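Local coordinates for protein putative isocitrate dehydrogenase, NAD-dependent (Methylococcus capsulatus, PDB 6LKY) that binds NAD and probably works as a magnesium-dependent isocitrate dehydrogenase, oxidising isocitrate with NAD+ as hydride acceptor, at residues E127-V132 / I137-I142; R155-Y160 / F220-T225; L184-G189 / F201-V206. The protein carries 1 engineered substitution. All coordinates share one frame; numbering follows the deposited sequence.

Contact 1 (E127-V132 / I137-I142); sequences EHFIKV and IAAESI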
loop_
_atom_site.group_PDB
_atom_site.type_symbol
_atom_site.label_atom_id
_atom_site.label_comp_id
_atom_site.label_asym_id
_atom_site.label_seq_id
_atom_site.Cartn_x
_atom_site.Cartn_y
_atom_site.Cartn_z
ATOM N N GLU A 127 13.224 14.214 -10.418
ATOM C CA GLU A 127 13.477 14.537 -9.014
ATOM C C GLU A 127 14.681 15.448 -8.909
ATOM O O GLU A 127 15.542 15.465 -9.787
ATOM C CB GLU A 127 13.826 13.332 -8.149
ATOM C CG GLU A 127 13.189 12.028 -8.411
ATOM C CD GLU A 127 13.716 11.016 -7.408
ATOM O OE1 GLU A 127 13.192 11.010 -6.281
ATOM O OE2 GLU A 127 14.670 10.266 -7.729
ATOM N N HIS A 128 14.796 16.094 -7.752
ATOM C CA HIS A 128 15.982 16.894 -7.497
ATOM C C HIS A 128 16.137 17.107 -6.000
ATOM O O HIS A 128 15.172 17.017 -5.244
ATOM C CB HIS A 128 15.907 18.238 -8.221
ATOM C CG HIS A 128 14.662 19.016 -7.922
ATOM N ND1 HIS A 128 14.624 20.037 -6.994
ATOM C CD2 HIS A 128 13.417 18.939 -8.446
ATOM C CE1 HIS A 128 13.403 20.546 -6.954
ATOM N NE2 HIS A 128 12.653 19.899 -7.828
ATOM N N PHE A 129 17.373 17.384 -5.588
ATOM C CA PHE A 129 17.638 17.931 -4.267
ATOM C C PHE A 129 17.540 19.451 -4.320
ATOM O O PHE A 129 17.733 20.067 -5.371
ATOM C CB PHE A 129 19.031 17.535 -3.752
ATOM C CG PHE A 129 19.243 16.051 -3.604
ATOM C CD1 PHE A 129 18.637 15.345 -2.570
ATOM C CD2 PHE A 129 20.073 15.360 -4.492
ATOM C CE1 PHE A 129 18.838 13.967 -2.426
ATOM C CE2 PHE A 129 20.296 13.992 -4.343
ATOM C CZ PHE A 129 19.675 13.295 -3.304
ATOM N N ILE A 130 17.189 20.048 -3.185
ATOM C CA ILE A 130 17.392 21.467 -2.935
ATOM C C ILE A 130 18.568 21.575 -1.966
ATOM O O ILE A 130 18.498 21.095 -0.815
ATOM C CB ILE A 130 16.134 22.150 -2.376
ATOM C CG1 ILE A 130 15.055 22.240 -3.451
ATOM C CG2 ILE A 130 16.444 23.566 -1.916
ATOM C CD1 ILE A 130 13.971 21.276 -3.264
ATOM N N LYS A 131 19.626 22.228 -2.440
ATOM C CA LYS A 131 20.917 22.304 -1.785
ATOM C C LYS A 131 21.315 23.760 -1.632
ATOM O O LYS A 131 20.941 24.609 -2.442
ATOM C CB LYS A 131 22.023 21.624 -2.605
ATOM C CG LYS A 131 21.820 20.164 -2.932
ATOM C CD LYS A 131 23.094 19.567 -3.554
ATOM C CE LYS A 131 22.916 18.085 -3.818
ATOM N NZ LYS A 131 24.199 17.428 -4.216
ATOM N N VAL A 132 22.102 24.046 -0.608
ATOM C CA VAL A 132 22.950 25.222 -0.635
ATOM C C VAL A 132 24.374 24.704 -0.530
ATOM O O VAL A 132 24.734 24.029 0.445
ATOM C CB VAL A 132 22.574 26.271 0.437
ATOM C CG1 VAL A 132 21.395 25.836 1.294
ATOM C CG2 VAL A 132 23.767 26.749 1.256
ATOM N N ILE A 137 19.099 20.466 1.915
ATOM C CA ILE A 137 18.103 20.912 2.874
ATOM C C ILE A 137 16.735 20.322 2.569
ATOM O O ILE A 137 15.879 20.287 3.473
ATOM C CB ILE A 137 18.028 22.454 2.956
ATOM C CG1 ILE A 137 17.569 23.051 1.627
ATOM C CG2 ILE A 137 19.382 23.058 3.460
ATOM C CD1 ILE A 137 17.249 24.568 1.690
ATOM N N ALA A 138 16.492 19.887 1.327
ATOM C CA ALA A 138 15.200 19.303 0.972
ATOM C C ALA A 138 15.357 18.516 -0.323
ATOM O O ALA A 138 16.424 18.511 -0.929
ATOM C CB ALA A 138 14.110 20.379 0.841
ATOM N N ALA A 139 14.286 17.830 -0.728
ATOM C CA ALA A 139 14.251 17.073 -1.979
ATOM C C ALA A 139 12.825 17.077 -2.514
ATOM O O ALA A 139 11.870 17.202 -1.743
ATOM C CB ALA A 139 14.742 15.628 -1.809
ATOM N N GLU A 140 12.687 16.932 -3.838
ATOM C CA GLU A 140 11.384 16.875 -4.489
ATOM C C GLU A 140 11.361 15.786 -5.546
ATOM O O GLU A 140 12.365 15.505 -6.203
ATOM C CB GLU A 140 11.008 18.217 -5.133
ATOM C CG GLU A 140 10.796 19.291 -4.079
ATOM C CD GLU A 140 10.266 20.574 -4.640
ATOM O OE1 GLU A 140 9.835 21.428 -3.833
ATOM O OE2 GLU A 140 10.289 20.728 -5.881
ATOM N N SER A 141 10.187 15.177 -5.697
ATOM C CA SER A 141 9.920 14.155 -6.698
ATOM C C SER A 141 8.601 14.492 -7.365
ATOM O O SER A 141 7.632 14.856 -6.689
ATOM C CB SER A 141 9.849 12.752 -6.076
ATOM O OG SER A 141 11.104 12.359 -5.534
ATOM N N ILE A 142 8.560 14.375 -8.684
ATOM C CA ILE A 142 7.414 14.816 -9.463
ATOM C C ILE A 142 6.725 13.589 -10.042
ATOM O O ILE A 142 7.350 12.793 -10.748
ATOM C CB ILE A 142 7.846 15.800 -10.563
ATOM C CG1 ILE A 142 8.500 17.036 -9.921
ATOM C CG2 ILE A 142 6.658 16.181 -11.470
ATOM C CD1 ILE A 142 8.765 18.168 -10.890
#
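With CG beside its backbone N (chi1 -35°) and the chain extended beyond, E127 carries its carboxylate across to S141, whose OG is likewise turned away from its own carbonyl carbon (chi1 -65°). The hydroxyl donates to E127 OE1, S141 OG lying 2.6 Å away on the anti lone pair, the one averted from OE2. The same carboxylate has other partners as well: OE1 also accepts from the backbone N of C180 in the second subunit, and OE2 forms a salt bridge with R78. With an alanine in place of E127, S141 OG would probably lose its acceptor on this strand and R78 its ionic mate. Farther along the same face, F129 CD1 rests 4.0 Å from A139 CB. On the face that carries H128, I130, A138 and E140, I130 reaches in two directions, CD1 meeting E140 CG at 3.8 Å while the CG2 branch meets I137 CG1, also at 3.8 Å. Hydrogen-bonded and non-hydrogen-bonded pairs alternate along the two antiparallel strands. H128 and E140 exchange a reciprocal pair of bonds, and I130 N donates to A138 O at 2.8 Å. Regularity ends at I130 O, which is gripped twice, by I137 N at 2.9 Å and by A138 N at a longer 3.2 Å. I137 and A138 thus both face I130, a classic beta bulge just after the turn. The whole is a two-stranded antiparallel beta hairpin whose second strand pairs again, antiparallel, with a strand of the second subunit, consistent with the clasp-like dimer arms of the isocitrate and isopropylmalate dehydrogenase family.

Contact 2 (R155-Y160 / F220-T225); sequences RYAFDY and FDVLVT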
loop_
_atom_site.group_PDB
_atom_site.type_symbol
_atom_site.label_atom_id
_atom_site.label_comp_id
_atom_site.label_asym_id
_atom_site.label_seq_id
_atom_site.Cartn_x
_atom_site.Cartn_y
_atom_site.Cartn_z
ATOM N N ARG A 155 -8.164 1.906 -21.085
ATOM C CA ARG A 155 -8.719 1.086 -22.156
ATOM C C ARG A 155 -8.127 -0.318 -22.132
ATOM O O ARG A 155 -8.850 -1.297 -22.362
ATOM C CB ARG A 155 -8.480 1.733 -23.522
ATOM C CG ARG A 155 -9.268 3.004 -23.749
ATOM C CD ARG A 155 -9.531 3.250 -25.218
ATOM N NE ARG A 155 -10.546 4.284 -25.388
ATOM C CZ ARG A 155 -10.259 5.561 -25.603
ATOM N NH1 ARG A 155 -8.990 5.939 -25.708
ATOM N NH2 ARG A 155 -11.234 6.451 -25.741
ATOM N N TYR A 156 -6.817 -0.447 -21.865
ATOM C CA TYR A 156 -6.243 -1.786 -21.766
ATOM C C TYR A 156 -6.943 -2.597 -20.690
ATOM O O TYR A 156 -7.201 -3.788 -20.882
ATOM C CB TYR A 156 -4.738 -1.750 -21.482
ATOM C CG TYR A 156 -4.122 -3.146 -21.504
ATOM C CD1 TYR A 156 -4.280 -4.017 -20.437
ATOM C CD2 TYR A 156 -3.408 -3.591 -22.607
ATOM C CE1 TYR A 156 -3.755 -5.287 -20.464
ATOM C CE2 TYR A 156 -2.862 -4.861 -22.638
ATOM C CZ TYR A 156 -3.047 -5.704 -21.568
ATOM O OH TYR A 156 -2.514 -6.975 -21.583
ATOM N N ALA A 157 -7.241 -1.978 -19.541
ATOM C CA ALA A 157 -7.891 -2.725 -18.467
ATOM C C ALA A 157 -9.285 -3.200 -18.887
ATOM O O ALA A 157 -9.663 -4.349 -18.633
ATOM C CB ALA A 157 -7.968 -1.873 -17.192
ATOM N N PHE A 158 -10.066 -2.328 -19.528
ATOM C CA PHE A 158 -11.403 -2.749 -19.972
ATOM C C PHE A 158 -11.335 -3.815 -21.071
ATOM O O PHE A 158 -12.088 -4.802 -21.034
ATOM C CB PHE A 158 -12.207 -1.542 -20.449
ATOM C CG PHE A 158 -12.823 -0.744 -19.329
ATOM C CD1 PHE A 158 -13.958 -1.192 -18.685
ATOM C CD2 PHE A 158 -12.269 0.456 -18.933
ATOM C CE1 PHE A 158 -14.533 -0.452 -17.667
ATOM C CE2 PHE A 158 -12.833 1.197 -17.907
ATOM C CZ PHE A 158 -13.968 0.743 -17.278
ATOM N N ASP A 159 -10.457 -3.623 -22.067
ATOM C CA ASP A 159 -10.286 -4.624 -23.120
ATOM C C ASP A 159 -9.847 -5.955 -22.535
ATOM O O ASP A 159 -10.323 -7.015 -22.962
ATOM C CB ASP A 159 -9.270 -4.157 -24.168
ATOM C CG ASP A 159 -9.760 -2.980 -24.977
ATOM O OD1 ASP A 159 -10.967 -2.677 -24.910
ATOM O OD2 ASP A 159 -8.937 -2.347 -25.679
ATOM N N TYR A 160 -8.951 -5.923 -21.542
ATOM C CA TYR A 160 -8.500 -7.152 -20.903
ATOM C C TYR A 160 -9.645 -7.827 -20.175
ATOM O O TYR A 160 -9.789 -9.051 -20.240
ATOM C CB TYR A 160 -7.354 -6.861 -19.931
ATOM C CG TYR A 160 -6.896 -8.076 -19.133
ATOM C CD1 TYR A 160 -7.546 -8.460 -17.952
ATOM C CD2 TYR A 160 -5.818 -8.840 -19.565
ATOM C CE1 TYR A 160 -7.134 -9.581 -17.242
ATOM C CE2 TYR A 160 -5.395 -9.952 -18.858
ATOM C CZ TYR A 160 -6.052 -10.315 -17.704
ATOM O OH TYR A 160 -5.608 -11.412 -17.016
ATOM N N PHE A 220 -12.689 -8.163 -5.540
ATOM C CA PHE A 220 -11.905 -7.539 -6.591
ATOM C C PHE A 220 -11.803 -8.442 -7.806
ATOM O O PHE A 220 -11.691 -9.668 -7.691
ATOM C CB PHE A 220 -10.501 -7.191 -6.090
ATOM C CG PHE A 220 -10.494 -6.063 -5.113
ATOM C CD1 PHE A 220 -10.546 -4.751 -5.548
ATOM C CD2 PHE A 220 -10.482 -6.316 -3.762
ATOM C CE1 PHE A 220 -10.555 -3.710 -4.639
ATOM C CE2 PHE A 220 -10.496 -5.284 -2.847
ATOM C CZ PHE A 220 -10.533 -3.983 -3.280
ATOM N N ASP A 221 -11.800 -7.799 -8.976
ATOM C CA ASP A 221 -11.733 -8.469 -10.262
ATOM C C ASP A 221 -10.535 -7.936 -11.044
ATOM O O ASP A 221 -9.415 -8.431 -10.885
ATOM C CB ASP A 221 -13.060 -8.261 -11.007
ATOM C CG ASP A 221 -13.299 -9.285 -12.094
ATOM O OD1 ASP A 221 -12.404 -10.115 -12.355
ATOM O OD2 ASP A 221 -14.402 -9.264 -12.681
ATOM N N VAL A 222 -10.741 -6.923 -11.879
ATOM C CA VAL A 222 -9.636 -6.184 -12.481
ATOM C C VAL A 222 -9.472 -4.884 -11.712
ATOM O O VAL A 222 -10.456 -4.176 -11.482
ATOM C CB VAL A 222 -9.882 -5.910 -13.973
ATOM C CG1 VAL A 222 -8.710 -5.124 -14.561
ATOM C CG2 VAL A 222 -10.100 -7.225 -14.720
ATOM N N LEU A 223 -8.249 -4.601 -11.268
ATOM C CA LEU A 223 -7.883 -3.312 -10.694
ATOM C C LEU A 223 -7.080 -2.563 -11.737
ATOM O O LEU A 223 -6.193 -3.150 -12.343
ATOM C CB LEU A 223 -7.030 -3.481 -9.439
ATOM C CG LEU A 223 -7.649 -4.086 -8.196
ATOM C CD1 LEU A 223 -7.557 -5.604 -8.259
ATOM C CD2 LEU A 223 -6.930 -3.529 -6.980
ATOM N N VAL A 224 -7.378 -1.289 -11.963
ATOM C CA VAL A 224 -6.555 -0.471 -12.846
ATOM C C VAL A 224 -6.054 0.725 -12.048
ATOM O O VAL A 224 -6.820 1.363 -11.308
ATOM C CB VAL A 224 -7.300 -0.042 -14.128
ATOM C CG1 VAL A 224 -8.418 0.955 -13.825
ATOM C CG2 VAL A 224 -6.304 0.547 -15.148
ATOM N N THR A 225 -4.757 0.994 -12.149
ATOM C CA THR A 225 -4.212 2.042 -11.299
ATOM C C THR A 225 -2.883 2.524 -11.859
ATOM O O THR A 225 -2.381 2.019 -12.873
ATOM C CB THR A 225 -4.102 1.551 -9.847
ATOM O OG1 THR A 225 -3.819 2.662 -8.993
ATOM C CG2 THR A 225 -3.026 0.507 -9.703
#
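A157 points its methyl toward strand 222-225 and meets the two valines that face the helix. V224 presents its CG2 branch, which lies anti to the backbone N and 3.6 Å from A157 CB; V224 CB is equally near, so the methyl sits against the side of the valine rather than against one tip. V222, two residues back on the same face of the strand, offers CG1 at 4.2 Å from A157 CB. Its other branch is met one helical turn on by Y160: V222 CG2 lies at the edge of the phenol ring, close to the ring plane, with CD1 of Y160 4.3 Å away. Helix 155-160 and strand 222-225 run almost antiparallel, at 171°, with their axes 8.8 Å apart, a spacing that the small alanine, where the CA atoms come nearest, probably helps to allow. Flanking strands complete the layer, V169 of strand 168-173 touching both valines and V113 of strand 111-117 touching Y160. At the margin D221 forms a salt bridge with R166. No hydrogen bond joins the helix to the strand, which implies that shape and the burial of methyl groups hold the helix against this strand of the alpha/beta core.

Contact 3 (L184-G189 / F201-V206); sequences LFLEIG and FDDRIV. With NAD (nicotinamide-adenine-dinucleotide), chain H.
F201, pointing at the helix from the start of its strand, slides its ring beneath G189. The carbonyl oxygen lies over one ring face, with G189 O 3.9 Å from F201 CZ, and the ring takes this place because its CG stands anti to the backbone N (chi1 -178°). D202, next in line, faces the other way; its OD2 makes a long salt bridge with R204 NH2, a matter of charge alone, while OD1 bonds to T170. D203 turns back to the helix. Its CG is wedged between backbone N and carbonyl carbon (chi1 72°), and L186 crosses it at about a right angle, CD1 packing 3.8 Å from D203 CB. Its OD1 accepts from H173 NE2, and OD2 forms a salt bridge with R190, one turn on from L186. R204 points away and curls back so that NH1 donates to D203 O at 2.9 Å; NH1 approaches from above the carbonyl plane, while D203 O lies close to the guanidinium plane, and NE bonds to Q212. I205, at the N-cap position of helix 206-215, reaches the cofactor, its CD1 lying 3.5 Å from O2N of the NAD phosphate. That touch is van der Waals only, a methyl against a phosphate oxygen, and polar recognition of this NAD comes in good part from the second subunit, including D268 and G264. Between 184-189 and 201-206 no hydrogen bond forms; packing brings them together, while the D203 carboxylate, also hydrogen-bonded by H173, adds a charged tie to the same helix through R190.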
loop_
_atom_site.group_PDB
_atom_site.type_symbol
_atom_site.label_atom_id
_atom_site.label_comp_id
_atom_site.label_asym_id
_atom_site.label_seq_id
_atom_site.Cartn_x
_atom_site.Cartn_y
_atom_site.Cartn_z
ATOM N N LEU A 184 -7.083 13.588 -12.604
ATOM C CA LEU A 184 -7.187 13.433 -14.054
ATOM C C LEU A 184 -7.301 11.958 -14.437
ATOM O O LEU A 184 -8.108 11.587 -15.300
ATOM C CB LEU A 184 -5.980 14.077 -14.736
ATOM C CG LEU A 184 -5.900 14.034 -16.264
ATOM C CD1 LEU A 184 -7.066 14.804 -16.891
ATOM C CD2 LEU A 184 -4.563 14.580 -16.756
ATOM N N PHE A 185 -6.521 11.097 -13.783
ATOM C CA PHE A 185 -6.651 9.659 -14.022
ATOM C C PHE A 185 -8.087 9.180 -13.771
ATOM O O PHE A 185 -8.686 8.492 -14.608
ATOM C CB PHE A 185 -5.651 8.918 -13.125
ATOM C CG PHE A 185 -5.558 7.453 -13.390
ATOM C CD1 PHE A 185 -4.976 6.984 -14.548
ATOM C CD2 PHE A 185 -6.025 6.539 -12.463
ATOM C CE1 PHE A 185 -4.890 5.621 -14.791
ATOM C CE2 PHE A 185 -5.936 5.174 -12.695
ATOM C CZ PHE A 185 -5.361 4.718 -13.856
ATOM N N LEU A 186 -8.663 9.554 -12.625
ATOM C CA LEU A 186 -10.031 9.157 -12.286
ATOM C C LEU A 186 -11.049 9.700 -13.299
ATOM O O LEU A 186 -11.956 8.983 -13.738
ATOM C CB LEU A 186 -10.367 9.650 -10.876
ATOM C CG LEU A 186 -11.802 9.409 -10.393
ATOM C CD1 LEU A 186 -12.138 7.922 -10.403
ATOM C CD2 LEU A 186 -12.003 9.983 -9.006
ATOM N N GLU A 187 -10.928 10.980 -13.656
ATOM C CA GLU A 187 -11.868 11.595 -14.592
ATOM C C GLU A 187 -11.834 10.898 -15.948
ATOM O O GLU A 187 -12.883 10.596 -16.542
ATOM C CB GLU A 187 -11.537 13.078 -14.736
ATOM C CG GLU A 187 -12.347 13.811 -15.787
ATOM C CD GLU A 187 -11.720 15.141 -16.138
ATOM O OE1 GLU A 187 -11.562 15.969 -15.212
ATOM O OE2 GLU A 187 -11.372 15.352 -17.325
ATOM N N ILE A 188 -10.626 10.624 -16.448
ATOM C CA ILE A 188 -10.505 9.898 -17.705
ATOM C C ILE A 188 -11.107 8.499 -17.586
ATOM O O ILE A 188 -11.793 8.025 -18.503
ATOM C CB ILE A 188 -9.035 9.864 -18.149
ATOM C CG1 ILE A 188 -8.618 11.261 -18.624
ATOM C CG2 ILE A 188 -8.847 8.814 -19.207
ATOM C CD1 ILE A 188 -7.121 11.466 -18.773
ATOM N N GLY A 189 -10.867 7.817 -16.459
ATOM C CA GLY A 189 -11.455 6.497 -16.274
ATOM C C GLY A 189 -12.975 6.519 -16.306
ATOM O O GLY A 189 -13.609 5.641 -16.903
ATOM N N PHE A 201 -18.172 -0.833 -13.460
ATOM C CA PHE A 201 -17.093 0.115 -13.156
ATOM C C PHE A 201 -17.296 0.777 -11.802
ATOM O O PHE A 201 -18.378 1.306 -11.531
ATOM C CB PHE A 201 -16.943 1.216 -14.229
ATOM C CG PHE A 201 -15.793 2.192 -13.946
ATOM C CD1 PHE A 201 -14.466 1.780 -14.043
ATOM C CD2 PHE A 201 -16.053 3.502 -13.559
ATOM C CE1 PHE A 201 -13.426 2.660 -13.777
ATOM C CE2 PHE A 201 -15.020 4.397 -13.293
ATOM C CZ PHE A 201 -13.700 3.978 -13.396
ATOM N N ASP A 202 -16.253 0.752 -10.956
ATOM C CA ASP A 202 -16.235 1.562 -9.742
ATOM C C ASP A 202 -14.814 2.060 -9.455
ATOM O O ASP A 202 -13.871 1.798 -10.210
ATOM C CB ASP A 202 -16.858 0.793 -8.561
ATOM C CG ASP A 202 -16.105 -0.466 -8.193
ATOM O OD1 ASP A 202 -15.018 -0.747 -8.741
ATOM O OD2 ASP A 202 -16.628 -1.199 -7.332
ATOM N N ASP A 203 -14.670 2.819 -8.365
ATOM C CA ASP A 203 -13.392 3.415 -7.999
ATOM C C ASP A 203 -13.204 3.365 -6.484
ATOM O O ASP A 203 -14.170 3.379 -5.720
ATOM C CB ASP A 203 -13.282 4.853 -8.534
ATOM C CG ASP A 203 -14.182 5.831 -7.790
ATOM O OD1 ASP A 203 -13.714 6.434 -6.800
ATOM O OD2 ASP A 203 -15.359 5.992 -8.188
ATOM N N ARG A 204 -11.944 3.309 -6.055
ATOM C CA ARG A 204 -11.609 3.231 -4.640
ATOM C C ARG A 204 -10.394 4.101 -4.350
ATOM O O ARG A 204 -9.470 4.183 -5.167
ATOM C CB ARG A 204 -11.302 1.790 -4.205
ATOM C CG ARG A 204 -12.496 0.851 -4.183
ATOM C CD ARG A 204 -13.496 1.246 -3.104
ATOM N NE ARG A 204 -14.596 0.293 -2.995
ATOM C CZ ARG A 204 -15.750 0.394 -3.649
ATOM N NH1 ARG A 204 -15.965 1.404 -4.483
ATOM N NH2 ARG A 204 -16.695 -0.522 -3.472
ATOM N N ILE A 205 -10.411 4.764 -3.193
ATOM C CA ILE A 205 -9.211 5.433 -2.710
ATOM C C ILE A 205 -8.238 4.384 -2.184
ATOM O O ILE A 205 -8.638 3.399 -1.544
ATOM C CB ILE A 205 -9.562 6.490 -1.650
ATOM C CG1 ILE A 205 -10.666 7.413 -2.187
ATOM C CG2 ILE A 205 -8.332 7.345 -1.329
ATOM C CD1 ILE A 205 -11.154 8.487 -1.187
ATOM N N VAL A 206 -6.946 4.591 -2.464
ATOM C CA VAL A 206 -5.949 3.522 -2.344
ATOM C C VAL A 206 -5.854 2.965 -0.917
ATOM O O VAL A 206 -5.645 1.761 -0.741
ATOM C CB VAL A 206 -4.582 4.008 -2.879
ATOM C CG1 VAL A 206 -4.017 5.151 -2.012
ATOM C CG2 VAL A 206 -3.596 2.853 -2.987
HETATM P PA NAD H . -14.016 5.425 4.434
HETATM O O1A NAD H . -15.086 6.454 4.678
HETATM O O2A NAD H . -13.074 5.264 5.621
HETATM O O5B NAD H . -14.788 4.064 4.122
HETATM C C5B NAD H . -14.054 2.878 3.792
HETATM C C4B NAD H . -14.905 1.663 4.155
HETATM O O4B NAD H . -14.894 1.481 5.588
HETATM C C3B NAD H . -16.363 1.893 3.750
HETATM O O3B NAD H . -16.925 0.713 3.182
HETATM C C2B NAD H . -17.034 2.244 5.068
HETATM O O2B NAD H . -18.402 1.865 5.207
HETATM C C1B NAD H . -16.221 1.513 6.124
HETATM N N9A NAD H . -16.381 2.378 7.302
HETATM C C8A NAD H . -15.190 3.121 7.724
HETATM N N7A NAD H . -15.515 3.517 9.123
HETATM C C5A NAD H . -15.942 2.212 9.668
HETATM C C6A NAD H . -16.671 2.103 11.007
HETATM N N6A NAD H . -16.717 3.366 11.743
HETATM N N1A NAD H . -17.953 1.419 10.746
HETATM C C2A NAD H . -17.648 0.178 10.025
HETATM N N3A NAD H . -17.447 0.433 8.589
HETATM C C4A NAD H . -16.846 1.770 8.549
HETATM O O3 NAD H . -13.101 5.804 3.187
HETATM P PN NAD H . -13.581 6.392 1.775
HETATM O O1N NAD H . -14.929 5.868 1.371
HETATM O O2N NAD H . -12.500 5.995 0.813
HETATM O O5D NAD H . -13.617 7.993 1.967
HETATM C C5D NAD H . -14.787 8.701 2.381
HETATM C C4D NAD H . -14.426 10.148 2.756
HETATM O O4D NAD H . -13.686 10.193 4.005
HETATM C C3D NAD H . -13.549 10.849 1.715
HETATM O O3D NAD H . -14.078 12.148 1.433
HETATM C C2D NAD H . -12.196 10.987 2.401
HETATM O O2D NAD H . -11.517 12.203 2.036
HETATM C C1D NAD H . -12.549 11.075 3.875
HETATM N N1N NAD H . -11.389 10.631 4.673
HETATM C C2N NAD H . -11.462 11.226 6.012
HETATM C C3N NAD H . -10.676 10.540 7.125
HETATM C C7N NAD H . -10.298 11.381 8.356
HETATM O O7N NAD H . -11.096 12.553 8.375
HETATM N N7N NAD H . -8.878 11.679 8.600
HETATM C C4N NAD H . -9.783 9.354 6.775
HETATM C C5N NAD H . -10.012 8.654 5.441
HETATM C C6N NAD H . -11.074 9.196 4.489
#

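In the fold
Contacts 2 and 3 belong together, their centres 11 Å apart on one mixed sheet in which strand 168-173 separates 222-225 from the edge strand 200-205. They touch directly: F158 CZ packs 3.4 Å from F201 CD1, and F185 CE2 lies 3.8 Å from T225 CA. In sequence, both segments of contact 3 fall between those of contact 2. Contact 1 stands off as an arm, its centre 35 Å from that of contact 2 and 30 Å from that of contact 3, although its second strand leads into helix 147-163. Contacts 1 and 3 both meet the second subunit. Contact 3 touches NAD through I205, whereas the E127 side chain stays about 13 Å from a bound NAD.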